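Local atomic coordinates of BamaA.19900.a (Balamuthia mandrillaris, PDB entry 6VZZ), a protein that probably phosphorylates glucose with ATP to give glucose 6-phosphate, as a glucokinase of the actin-like ATPase superfamily. Residues Ser106-Val114 and His123-Leu131. Sequence-based numbering, arbitrary orientation.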
ATOM      1  N   SER A 106     -11.611   5.652  14.532  1.00 43.30           N
ATOM      2  CA  SER A 106     -10.904   5.116  15.678  1.00 48.18           C
ATOM      3  C   SER A 106     -11.033   3.593  15.733  1.00 50.90           C
ATOM      4  O   SER A 106     -11.989   3.021  15.201  1.00 50.69           O
ATOM      5  CB  SER A 106     -11.453   5.740  16.957  1.00 47.36           C
ATOM      6  OG  SER A 106     -12.857   5.565  17.025  1.00 49.77           O
ATOM      7  N   PRO A 107     -10.068   2.913  16.356  1.00 52.66           N
ATOM      8  CA  PRO A 107     -10.169   1.453  16.527  1.00 52.44           C
ATOM      9  C   PRO A 107     -11.510   0.952  17.035  1.00 55.92           C
ATOM     10  O   PRO A 107     -11.931  -0.142  16.639  1.00 59.01           O
ATOM     11  CB  PRO A 107      -9.049   1.166  17.530  1.00 52.54           C
ATOM     12  CG  PRO A 107      -8.002   2.177  17.173  1.00 51.18           C
ATOM     13  CD  PRO A 107      -8.727   3.416  16.709  1.00 48.58           C
ATOM     14  N   ASP A 108     -12.200   1.698  17.896  1.00 57.80           N
ATOM     15  CA  ASP A 108     -13.486   1.238  18.417  1.00 55.46           C
ATOM     16  C   ASP A 108     -14.668   1.631  17.536  1.00 54.99           C
ATOM     17  O   ASP A 108     -15.809   1.343  17.902  1.00 55.53           O
ATOM     18  CB  ASP A 108     -13.712   1.751  19.852  1.00 56.53           C
ATOM     19  CG  ASP A 108     -13.760   3.277  19.947  1.00 59.15           C
ATOM     20  OD1 ASP A 108     -13.508   3.968  18.933  1.00 57.02           O
ATOM     21  OD2 ASP A 108     -14.050   3.784  21.057  1.00 57.20           O
ATOM     22  N   GLY A 109     -14.427   2.277  16.393  1.00 53.76           N
ATOM     23  CA  GLY A 109     -15.498   2.634  15.483  1.00 50.53           C
ATOM     24  C   GLY A 109     -16.417   3.733  15.961  1.00 51.37           C
ATOM     25  O   GLY A 109     -17.425   4.009  15.305  1.00 51.14           O
ATOM     26  N   GLU A 110     -16.086   4.388  17.071  1.00 51.61           N
ATOM     27  CA  GLU A 110     -16.958   5.374  17.696  1.00 51.28           C
ATOM     28  C   GLU A 110     -16.767   6.787  17.144  1.00 50.03           C
ATOM     29  O   GLU A 110     -17.712   7.586  17.186  1.00 51.48           O
ATOM     30  CB  GLU A 110     -16.719   5.362  19.213  1.00 52.28           C
ATOM     31  CG  GLU A 110     -17.551   6.354  20.020  1.00 56.41           C
ATOM     32  CD  GLU A 110     -19.047   6.085  19.935  1.00 59.49           C
ATOM     33  OE1 GLU A 110     -19.439   4.896  19.846  1.00 64.15           O
ATOM     34  OE2 GLU A 110     -19.829   7.067  19.954  1.00 57.97           O
ATOM     35  N   VAL A 111     -15.592   7.109  16.601  1.00 46.01           N
ATOM     36  CA  VAL A 111     -15.209   8.483  16.288  1.00 47.85           C
ATOM     37  C   VAL A 111     -14.700   8.569  14.852  1.00 46.74           C
ATOM     38  O   VAL A 111     -13.867   7.759  14.432  1.00 43.08           O
ATOM     39  CB  VAL A 111     -14.122   9.003  17.254  1.00 46.57           C
ATOM     40  CG1 VAL A 111     -13.819  10.473  16.979  1.00 40.93           C
ATOM     41  CG2 VAL A 111     -14.526   8.773  18.701  1.00 42.31           C
ATOM     42  N   LEU A 112     -15.180   9.571  14.115  1.00 44.61           N
ATOM     43  CA  LEU A 112     -14.657   9.937  12.807  1.00 39.91           C
ATOM     44  C   LEU A 112     -13.853  11.228  12.934  1.00 43.61           C
ATOM     45  O   LEU A 112     -14.258  12.151  13.648  1.00 44.61           O
ATOM     46  CB  LEU A 112     -15.794  10.119  11.791  1.00 38.76           C
ATOM     47  CG  LEU A 112     -15.492  10.842  10.473  1.00 39.91           C
ATOM     48  CD1 LEU A 112     -14.617  10.009   9.531  1.00 36.53           C
ATOM     49  CD2 LEU A 112     -16.775  11.241   9.787  1.00 37.86           C
ATOM     50  N   ASP A 113     -12.711  11.284  12.253  1.00 41.14           N
ATOM     51  CA  ASP A 113     -11.824  12.447  12.234  1.00 40.66           C
ATOM     52  C   ASP A 113     -11.760  12.901  10.776  1.00 43.38           C
ATOM     53  O   ASP A 113     -11.116  12.248   9.948  1.00 41.31           O
ATOM     54  CB  ASP A 113     -10.442  12.074  12.791  1.00 41.82           C
ATOM     55  CG  ASP A 113      -9.520  13.276  12.998  1.00 51.02           C
ATOM     56  OD1 ASP A 113      -9.422  14.158  12.113  1.00 52.39           O
ATOM     57  OD2 ASP A 113      -8.871  13.333  14.064  1.00 60.30           O
ATOM     58  N   VAL A 114     -12.441  13.996  10.442  1.00 40.63           N
ATOM     59  CA  VAL A 114     -12.510  14.440   9.052  1.00 41.16           C
ATOM     60  C   VAL A 114     -11.239  15.226   8.738  1.00 44.01           C
ATOM     61  O   VAL A 114     -11.015  16.316   9.265  1.00 45.62           O
ATOM     62  CB  VAL A 114     -13.768  15.269   8.782  1.00 41.76           C
ATOM     63  CG1 VAL A 114     -13.817  15.667   7.323  1.00 40.98           C
ATOM     64  CG2 VAL A 114     -15.007  14.470   9.152  1.00 39.41           C
ATOM     65  N   HIS A 123     -14.080  20.232  16.252  1.00 57.41           N
ATOM     66  CA  HIS A 123     -14.719  20.601  15.000  1.00 55.65           C
ATOM     67  C   HIS A 123     -14.307  19.708  13.842  1.00 51.86           C
ATOM     68  O   HIS A 123     -14.892  19.813  12.760  1.00 47.36           O
ATOM     69  CB  HIS A 123     -14.424  22.069  14.689  1.00 58.19           C
ATOM     70  CG  HIS A 123     -15.121  23.023  15.616  1.00 63.22           C
ATOM     71  ND1 HIS A 123     -15.844  24.107  15.167  1.00 63.27           N
ATOM     72  CD2 HIS A 123     -15.230  23.034  16.967  1.00 61.38           C
ATOM     73  CE1 HIS A 123     -16.356  24.753  16.200  1.00 64.68           C
ATOM     74  NE2 HIS A 123     -15.997  24.122  17.304  1.00 64.85           N
ATOM     75  N   ARG A 124     -13.328  18.828  14.048  1.00 51.48           N
ATOM     76  CA  ARG A 124     -12.931  17.860  13.043  1.00 49.00           C
ATOM     77  C   ARG A 124     -13.392  16.448  13.355  1.00 47.21           C
ATOM     78  O   ARG A 124     -13.397  15.605  12.456  1.00 48.19           O
ATOM     79  CB  ARG A 124     -11.404  17.864  12.877  1.00 52.50           C
ATOM     80  CG  ARG A 124     -10.860  19.140  12.261  1.00 56.04           C
ATOM     81  CD  ARG A 124      -9.349  19.070  12.031  1.00 61.47           C
ATOM     82  NE  ARG A 124      -8.612  19.342  13.263  1.00 65.24           N
ATOM     83  CZ  ARG A 124      -7.931  18.431  13.954  1.00 65.59           C
ATOM     84  NH1 ARG A 124      -7.864  17.172  13.532  1.00 61.59           N
ATOM     85  NH2 ARG A 124      -7.307  18.783  15.070  1.00 69.13           N
ATOM     86  N   ARG A 125     -13.800  16.176  14.591  1.00 48.45           N
ATOM     87  CA  ARG A 125     -14.173  14.842  15.030  1.00 46.27           C
ATOM     88  C   ARG A 125     -15.676  14.747  15.262  1.00 46.44           C
ATOM     89  O   ARG A 125     -16.317  15.703  15.701  1.00 48.49           O
ATOM     90  CB  ARG A 125     -13.410  14.463  16.301  1.00 49.21           C
ATOM     91  CG  ARG A 125     -11.913  14.369  16.050  1.00 55.34           C
ATOM     92  CD  ARG A 125     -11.098  14.039  17.282  1.00 59.57           C
ATOM     93  NE  ARG A 125      -9.722  13.740  16.894  1.00 61.51           N
ATOM     94  CZ  ARG A 125      -8.698  13.706  17.738  1.00 71.88           C
ATOM     95  NH1 ARG A 125      -8.895  13.959  19.028  1.00 70.70           N
ATOM     96  NH2 ARG A 125      -7.474  13.428  17.293  1.00 75.84           N
ATOM     97  N   LEU A 126     -16.236  13.581  14.941  1.00 45.91           N
ATOM     98  CA  LEU A 126     -17.668  13.328  15.060  1.00 43.83           C
ATOM     99  C   LEU A 126     -17.863  11.970  15.719  1.00 46.18           C
ATOM    100  O   LEU A 126     -17.421  10.953  15.177  1.00 45.18           O
ATOM    101  CB  LEU A 126     -18.350  13.373  13.688  1.00 41.20           C
ATOM    102  CG  LEU A 126     -19.843  13.031  13.608  1.00 43.77           C
ATOM    103  CD1 LEU A 126     -20.698  14.029  14.378  1.00 42.70           C
ATOM    104  CD2 LEU A 126     -20.310  12.929  12.157  1.00 39.55           C
ATOM    105  N   LYS A 127     -18.510  11.959  16.889  1.00 45.52           N
ATOM    106  CA  LYS A 127     -18.800  10.736  17.630  1.00 42.82           C
ATOM    107  C   LYS A 127     -20.173  10.198  17.248  1.00 45.06           C
ATOM    108  O   LYS A 127     -21.112  10.971  17.037  1.00 46.82           O
ATOM    109  CB  LYS A 127     -18.766  11.003  19.138  1.00 47.89           C
ATOM    110  CG  LYS A 127     -17.515  11.709  19.614  1.00 51.39           C
ATOM    111  CD  LYS A 127     -17.593  12.097  21.088  1.00 57.32           C
ATOM    112  CE  LYS A 127     -16.235  12.600  21.584  1.00 61.40           C
ATOM    113  NZ  LYS A 127     -16.373  13.700  22.585  1.00 59.65           N
ATOM    114  N   ARG A 128     -20.288   8.867  17.172  1.00 45.57           N
ATOM    115  CA  ARG A 128     -21.588   8.226  16.967  1.00 45.16           C
ATOM    116  C   ARG A 128     -22.633   8.734  17.953  1.00 45.89           C
ATOM    117  O   ARG A 128     -23.763   9.056  17.572  1.00 46.92           O
ATOM    118  CB  ARG A 128     -21.473   6.725  17.156  1.00 49.04           C
ATOM    119  CG  ARG A 128     -20.979   5.865  16.051  1.00 46.04           C
ATOM    120  CD  ARG A 128     -20.725   4.587  16.803  1.00 49.46           C
ATOM    121  NE  ARG A 128     -20.560   3.389  16.016  1.00 51.57           N
ATOM    122  CZ  ARG A 128     -20.106   2.262  16.543  1.00 53.06           C
ATOM    123  NH1 ARG A 128     -19.957   1.174  15.788  1.00 54.79           N
ATOM    124  NH2 ARG A 128     -19.792   2.239  17.835  1.00 46.71           N
ATOM    125  N   SER A 129     -22.278   8.760  19.241  1.00 43.24           N
ATOM    126  CA  SER A 129     -23.199   9.121  20.311  1.00 43.07           C
ATOM    127  C   SER A 129     -23.743  10.539  20.198  1.00 44.09           C
ATOM    128  O   SER A 129     -24.645  10.893  20.962  1.00 48.82           O
ATOM    129  CB  SER A 129     -22.502   8.960  21.660  1.00 43.88           C
ATOM    130  OG  SER A 129     -21.544   9.984  21.855  1.00 47.29           O
ATOM    131  N   GLU A 130     -23.212  11.364  19.297  1.00 45.69           N
ATOM    132  CA  GLU A 130     -23.720  12.712  19.082  1.00 44.74           C
ATOM    133  C   GLU A 130     -24.818  12.770  18.035  1.00 44.58           C
ATOM    134  O   GLU A 130     -25.431  13.830  17.859  1.00 47.10           O
ATOM    135  CB  GLU A 130     -22.590  13.649  18.646  1.00 44.65           C
ATOM    136  CG  GLU A 130     -21.498  13.875  19.667  1.00 44.89           C
ATOM    137  CD  GLU A 130     -20.417  14.806  19.135  1.00 52.48           C
ATOM    138  OE1 GLU A 130     -20.301  15.941  19.654  1.00 52.41           O
ATOM    139  OE2 GLU A 130     -19.696  14.407  18.181  1.00 50.54           O
ATOM    140  N   LEU A 131     -25.055  11.693  17.339  1.00 44.37           N
ATOM    141  CA  LEU A 131     -25.983  11.545  16.236  1.00 42.62           C
ATOM    142  C   LEU A 131     -27.390  11.293  16.757  1.00 42.27           C
ATOM    143  O   LEU A 131     -27.570  10.605  17.768  1.00 42.91           O
ATOM    144  CB  LEU A 131     -25.556  10.387  15.344  1.00 42.02           C
ATOM    145  CG  LEU A 131     -24.168  10.537  14.726  1.00 43.11           C
ATOM    146  CD1 LEU A 131     -23.767   9.262  13.997  1.00 43.17           C
ATOM    147  CD2 LEU A 131     -24.140  11.723  13.786  1.00 39.27           C
TER
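The guanidinium of R128 has the carbonyl O of G109 over one face and OE1 of E110 at its edge, in plane. R128 NH2 and E110 OE1 form a salt bridge at 3.4 Å, and its hydrogen bond is weak. The carboxylate stands 74° from the guanidinium plane. E110 OE2 accepts a hydrogen bond from the backbone N of S129 at 3.1 Å. The E110 chain bends at chi2 (63°), which turns its carboxylate toward the start of the 3-10 segment 128-130. At the guanidinium edge of R125, NE donates to D113 OD2 at 3.0 Å, nearly straight but from above the carboxylate plane. R124 NH1 faces D113 OD1 in a long salt bridge. D113 thus bridges two arginines, which probably offsets part of their charge. L112 N bonds to L126 O and L126 N to L112 O, both at 2.8 Å. Backbone hydrogen bonds V114 N to R124 O and R128 N to E110 O flank this antiparallel pair. The link between the strands carries T115 and N116 of the glucose pocket. Strand 111-114 is the middle of a three-stranded antiparallel sheet, between 103-105 and 125-127. L112 and L126 pack on I43 of strand 37-43. L126 also meets T72 of helix 72-90, and R128 touches H142 and F143 of strand 141-145.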